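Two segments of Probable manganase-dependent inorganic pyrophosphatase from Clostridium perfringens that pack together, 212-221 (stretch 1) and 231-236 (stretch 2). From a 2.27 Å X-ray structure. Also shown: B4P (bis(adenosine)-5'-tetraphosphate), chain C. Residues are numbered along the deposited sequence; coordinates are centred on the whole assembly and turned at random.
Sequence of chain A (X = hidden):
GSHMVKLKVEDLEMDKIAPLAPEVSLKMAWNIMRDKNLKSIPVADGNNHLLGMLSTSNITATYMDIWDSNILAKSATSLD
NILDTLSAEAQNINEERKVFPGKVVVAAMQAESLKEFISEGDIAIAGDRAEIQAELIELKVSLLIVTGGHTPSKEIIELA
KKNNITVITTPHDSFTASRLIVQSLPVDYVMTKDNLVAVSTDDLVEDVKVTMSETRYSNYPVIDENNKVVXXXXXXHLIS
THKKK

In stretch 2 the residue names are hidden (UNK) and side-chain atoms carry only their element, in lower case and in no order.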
# COMPACT_ATOMS: atom_id res chain seq x y z
N MET A 212 -4.55 -29.93 -6.71
CA MET A 212 -5.22 -28.71 -7.16
C MET A 212 -6.63 -28.57 -6.59
O MET A 212 -7.14 -27.46 -6.40
CB MET A 212 -5.28 -28.61 -8.69
CG MET A 212 -3.99 -28.16 -9.33
SD MET A 212 -4.20 -27.94 -11.10
CE MET A 212 -2.67 -27.09 -11.52
N SER A 213 -7.27 -29.71 -6.34
CA SER A 213 -8.62 -29.72 -5.75
C SER A 213 -8.57 -29.50 -4.24
O SER A 213 -9.49 -28.91 -3.66
CB SER A 213 -9.35 -31.03 -6.05
OG SER A 213 -10.59 -31.02 -5.38
N GLU A 214 -7.49 -29.95 -3.62
CA GLU A 214 -7.26 -29.74 -2.18
C GLU A 214 -7.00 -28.28 -1.81
O GLU A 214 -7.23 -27.88 -0.67
CB GLU A 214 -6.10 -30.61 -1.68
CG GLU A 214 -6.38 -32.13 -1.73
CD GLU A 214 -5.22 -32.99 -1.18
OE1 GLU A 214 -5.15 -34.19 -1.53
OE2 GLU A 214 -4.39 -32.46 -0.41
N THR A 215 -6.53 -27.48 -2.78
CA THR A 215 -6.04 -26.12 -2.51
C THR A 215 -6.64 -24.97 -3.34
O THR A 215 -6.53 -23.80 -2.97
CB THR A 215 -4.48 -26.06 -2.67
OG1 THR A 215 -4.12 -26.41 -4.01
CG2 THR A 215 -3.79 -27.02 -1.69
N ARG A 216 -7.24 -25.29 -4.47
CA ARG A 216 -7.95 -24.29 -5.31
C ARG A 216 -7.24 -22.94 -5.59
O ARG A 216 -7.90 -21.92 -5.82
CB ARG A 216 -9.35 -24.00 -4.72
CG ARG A 216 -10.38 -25.12 -4.94
CD ARG A 216 -11.75 -24.70 -4.38
NE ARG A 216 -12.78 -25.73 -4.56
CZ ARG A 216 -14.06 -25.58 -4.22
NH1 ARG A 216 -14.49 -24.44 -3.68
NH2 ARG A 216 -14.92 -26.58 -4.40
N TYR A 217 -5.90 -22.92 -5.62
CA TYR A 217 -5.18 -21.76 -6.19
C TYR A 217 -5.34 -21.81 -7.68
O TYR A 217 -5.54 -22.87 -8.25
CB TYR A 217 -3.69 -21.74 -5.83
CG TYR A 217 -3.43 -21.70 -4.34
CD1 TYR A 217 -3.88 -20.64 -3.56
CD2 TYR A 217 -2.74 -22.72 -3.72
CE1 TYR A 217 -3.64 -20.60 -2.18
CE2 TYR A 217 -2.50 -22.70 -2.36
CZ TYR A 217 -2.96 -21.65 -1.59
OH TYR A 217 -2.70 -21.64 -0.24
N SER A 218 -5.22 -20.66 -8.32
CA SER A 218 -5.43 -20.59 -9.76
C SER A 218 -4.15 -20.92 -10.57
O SER A 218 -4.23 -21.36 -11.71
CB SER A 218 -6.01 -19.23 -10.13
OG SER A 218 -5.01 -18.26 -10.18
N ASN A 219 -2.98 -20.77 -9.96
CA ASN A 219 -1.70 -21.08 -10.62
C ASN A 219 -0.66 -21.67 -9.66
O ASN A 219 -0.62 -21.32 -8.47
CB ASN A 219 -1.10 -19.83 -11.28
CG ASN A 219 -1.94 -19.30 -12.41
OD1 ASN A 219 -2.07 -19.94 -13.47
ND2 ASN A 219 -2.53 -18.11 -12.20
N TYR A 220 0.15 -22.57 -10.19
CA TYR A 220 1.15 -23.30 -9.41
C TYR A 220 2.57 -23.26 -10.02
O TYR A 220 2.76 -23.56 -11.19
CB TYR A 220 0.70 -24.76 -9.23
CG TYR A 220 -0.61 -24.91 -8.48
CD1 TYR A 220 -0.63 -25.25 -7.14
CD2 TYR A 220 -1.83 -24.71 -9.13
CE1 TYR A 220 -1.83 -25.40 -6.46
CE2 TYR A 220 -3.03 -24.84 -8.46
CZ TYR A 220 -3.03 -25.19 -7.13
OH TYR A 220 -4.24 -25.31 -6.47
N PRO A 221 3.56 -22.88 -9.23
CA PRO A 221 4.88 -22.88 -9.85
C PRO A 221 5.37 -24.29 -10.13
O PRO A 221 5.07 -25.22 -9.40
CB PRO A 221 5.76 -22.16 -8.83
CG PRO A 221 4.93 -22.08 -7.55
CD PRO A 221 3.52 -22.11 -7.97
N UNK A 231 8.86 -22.62 -14.49
CA UNK A 231 7.67 -21.88 -14.90
C UNK A 231 6.46 -22.00 -13.98
O UNK A 231 6.56 -22.14 -12.77
N UNK A 232 5.30 -21.94 -14.59
CA UNK A 232 4.04 -21.93 -13.86
C UNK A 232 2.97 -22.60 -14.70
O UNK A 232 2.95 -22.48 -15.94
o UNK A 232 2.33 -20.40 -13.08
c UNK A 232 3.66 -20.50 -13.52
N UNK A 233 2.11 -23.35 -14.03
CA UNK A 233 0.98 -24.00 -14.68
C UNK A 233 -0.34 -23.50 -14.08
O UNK A 233 -0.44 -23.27 -12.89
c UNK A 233 1.02 -26.09 -13.21
c UNK A 233 0.36 -27.62 -15.94
c UNK A 233 0.01 -26.20 -15.44
c UNK A 233 1.11 -25.56 -14.62
N UNK A 234 -1.34 -23.34 -14.94
CA UNK A 234 -2.70 -22.95 -14.50
C UNK A 234 -3.51 -24.14 -14.01
O UNK A 234 -3.34 -25.28 -14.46
c UNK A 234 -3.45 -22.23 -15.63
N UNK A 235 -4.39 -23.87 -13.06
CA UNK A 235 -5.34 -24.86 -12.53
C UNK A 235 -6.20 -25.31 -13.69
O UNK A 235 -6.71 -24.49 -14.44
c UNK A 235 -6.20 -24.25 -11.42
n UNK A 235 -10.89 -26.08 -8.44
c UNK A 235 -9.58 -26.02 -8.66
c UNK A 235 -7.20 -25.19 -10.75
n UNK A 235 -9.02 -24.88 -9.05
c UNK A 235 -7.60 -24.69 -9.34
n UNK A 235 -8.84 -27.12 -8.50
N UNK A 236 -6.33 -26.61 -13.86
CA UNK A 236 -6.99 -27.14 -15.08
C UNK A 236 -8.48 -26.81 -15.09
O UNK A 236 -9.08 -26.79 -16.17
c UNK A 236 -6.82 -28.65 -15.24
c UNK A 236 -2.80 -29.92 -14.65
c UNK A 236 -5.41 -29.10 -15.05
c UNK A 236 -3.07 -28.85 -15.50
c UNK A 236 -5.12 -30.16 -14.21
c UNK A 236 -3.82 -30.57 -14.01
c UNK A 236 -4.37 -28.44 -15.69
PA B4P C . -5.55 -17.55 -5.76
O1A B4P C . -6.64 -18.25 -5.06
O2A B4P C . -4.74 -18.46 -6.79
O3A B4P C . -6.21 -16.25 -6.38
PB B4P C . -5.69 -15.34 -7.58
O1B B4P C . -5.81 -16.03 -8.87
O2B B4P C . -4.23 -14.78 -7.26
O3B B4P C . -6.75 -14.14 -7.44
PG B4P C . -8.17 -14.16 -8.18
O1G B4P C . -8.75 -15.51 -8.05
O2G B4P C . -9.11 -12.97 -7.72
O3G B4P C . -7.79 -13.80 -9.70
PD B4P C . -8.97 -13.54 -10.77
O1D B4P C . -8.50 -13.89 -12.12
O2D B4P C . -10.31 -14.30 -10.32
O5E B4P C . -4.50 -17.10 -4.65
C5E B4P C . -4.83 -16.03 -3.76
C4E B4P C . -3.55 -15.67 -3.00
O4E B4P C . -2.99 -16.84 -2.42
C3E B4P C . -2.49 -15.15 -3.95
O3E B4P C . -2.49 -13.75 -3.90
C2E B4P C . -1.19 -15.75 -3.48
O2E B4P C . -0.56 -14.89 -2.55
C1E B4P C . -1.59 -17.01 -2.76
N9A B4P C . -1.26 -18.15 -3.65
C8A B4P C . -1.55 -18.25 -4.97
N7A B4P C . -1.09 -19.42 -5.50
C5A B4P C . -0.49 -20.09 -4.51
C6A B4P C . 0.20 -21.37 -4.37
N6A B4P C . 0.34 -22.20 -5.41
N1A B4P C . 0.71 -21.71 -3.16
C2A B4P C . 0.57 -20.89 -2.10
N3A B4P C . -0.04 -19.71 -2.16
C4A B4P C . -0.58 -19.25 -3.30
O5F B4P C . -9.15 -11.97 -10.62
C5F B4P C . -8.05 -11.12 -10.89
C4F B4P C . -8.49 -9.70 -10.65
O4F B4P C . -9.48 -9.35 -11.62
C3F B4P C . -9.11 -9.55 -9.28
O3F B4P C . -8.16 -9.00 -8.35
C2F B4P C . -10.27 -8.60 -9.51
O2F B4P C . -9.78 -7.30 -9.29
C1F B4P C . -10.64 -8.80 -10.98
N9B B4P C . -11.82 -9.69 -11.02
C8B B4P C . -12.05 -10.78 -10.26
N7B B4P C . -13.27 -11.31 -10.55
C5B B4P C . -13.84 -10.55 -11.49
C6B B4P C . -15.12 -10.54 -12.23
N6B B4P C . -16.05 -11.49 -12.01
N1B B4P C . -15.32 -9.57 -13.12
C2B B4P C . -14.41 -8.62 -13.35
N3B B4P C . -13.23 -8.55 -12.71
C4B B4P C . -12.89 -9.47 -11.78

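Position 231 has backbone atoms and no side-chain atom at all. Its phi/psi of 141/-148 would jam a CB against the carbonyl O of the residue before. Both observations give glycine, G231. Its O lies 3.4 Å from P221 CA, a CA-H...O contact.

Position 232 carries one carbon and then one oxygen, with no branch. The oxygen is 3.9 Å from N219 CB. A two-atom side chain ending in oxygen is serine, S232. Its chi1 is t, and its side chain lies on the same face of the sheet as those of N219 and P221. The backbone pairs with P221 without hydrogen bonds, CA to CA 4.2 Å. S232 CA makes a CA-H...O contact of 3.4 Å with Y220 O.

Position 233 has four carbons. The chain forks at the first, and one arm is two carbons long. The one-carbon arm is 4.2 Å from Y220 CB and also 4.2 Å from M212 CE. A fork at CB with unequal carbon arms is isoleucine, I233. The short arm is therefore CG2, while the end of the side chain leads away from stretch 1. The backbone forms a hydrogen-bonded pair with Y220: I233 N donates to Y220 O at 2.9 Å, and Y220 N donates to I233 O at 2.9 Å.

Position 234 has a single side-chain carbon, 3.4 Å from N219 OD1. One carbon alone is alanine, A234. It pairs with N219 without hydrogen bonds, CA to CA 4.4 Å. Its O is 3.5 Å from M212 CE.

Position 235 has three carbons, a nitrogen, and then a carbon carrying two more nitrogens. The third carbon is 3.0 Å from Y217 O, and one end nitrogen comes within 2.7 Å of M212 O. The end group is a guanidinium, so the residue is arginine, R235. It has the largest area covered by stretch 1 of any residue in stretch 2. R235 N donates to S218 O at 2.9 Å. The nitrogen near M212 O is NH1, but the angle is poor and no hydrogen bond is assigned. R216 CG lies over one face of the guanidinium, 3.7 Å from R235 NH2. The two like charges are close, with R216 NE 4.3 Å from R235 NH2.

Position 236 has one carbon and then a ring of six carbons, with no oxygen. M212 SD sits over the ring face, 4.1 Å from its centroid and 18° off the normal. This is phenylalanine, F236.

The contact works as a short antiparallel pairing of 219-221 with 231-234, extended by the bond from R235 N to S218 O. Beyond the strands, R235 reaches along the turn to the helical segment, and M212 packs its thioether end against I233 and F236. Stretch 1 also holds the ligand: S218 N donates to B4P O2A at 2.7 Å, and a face of the Y217 ring covers the adenine, with Y217 CD2 3.3 Å from B4P C6A.

Stretch 2, residues 231-236: GSIARF
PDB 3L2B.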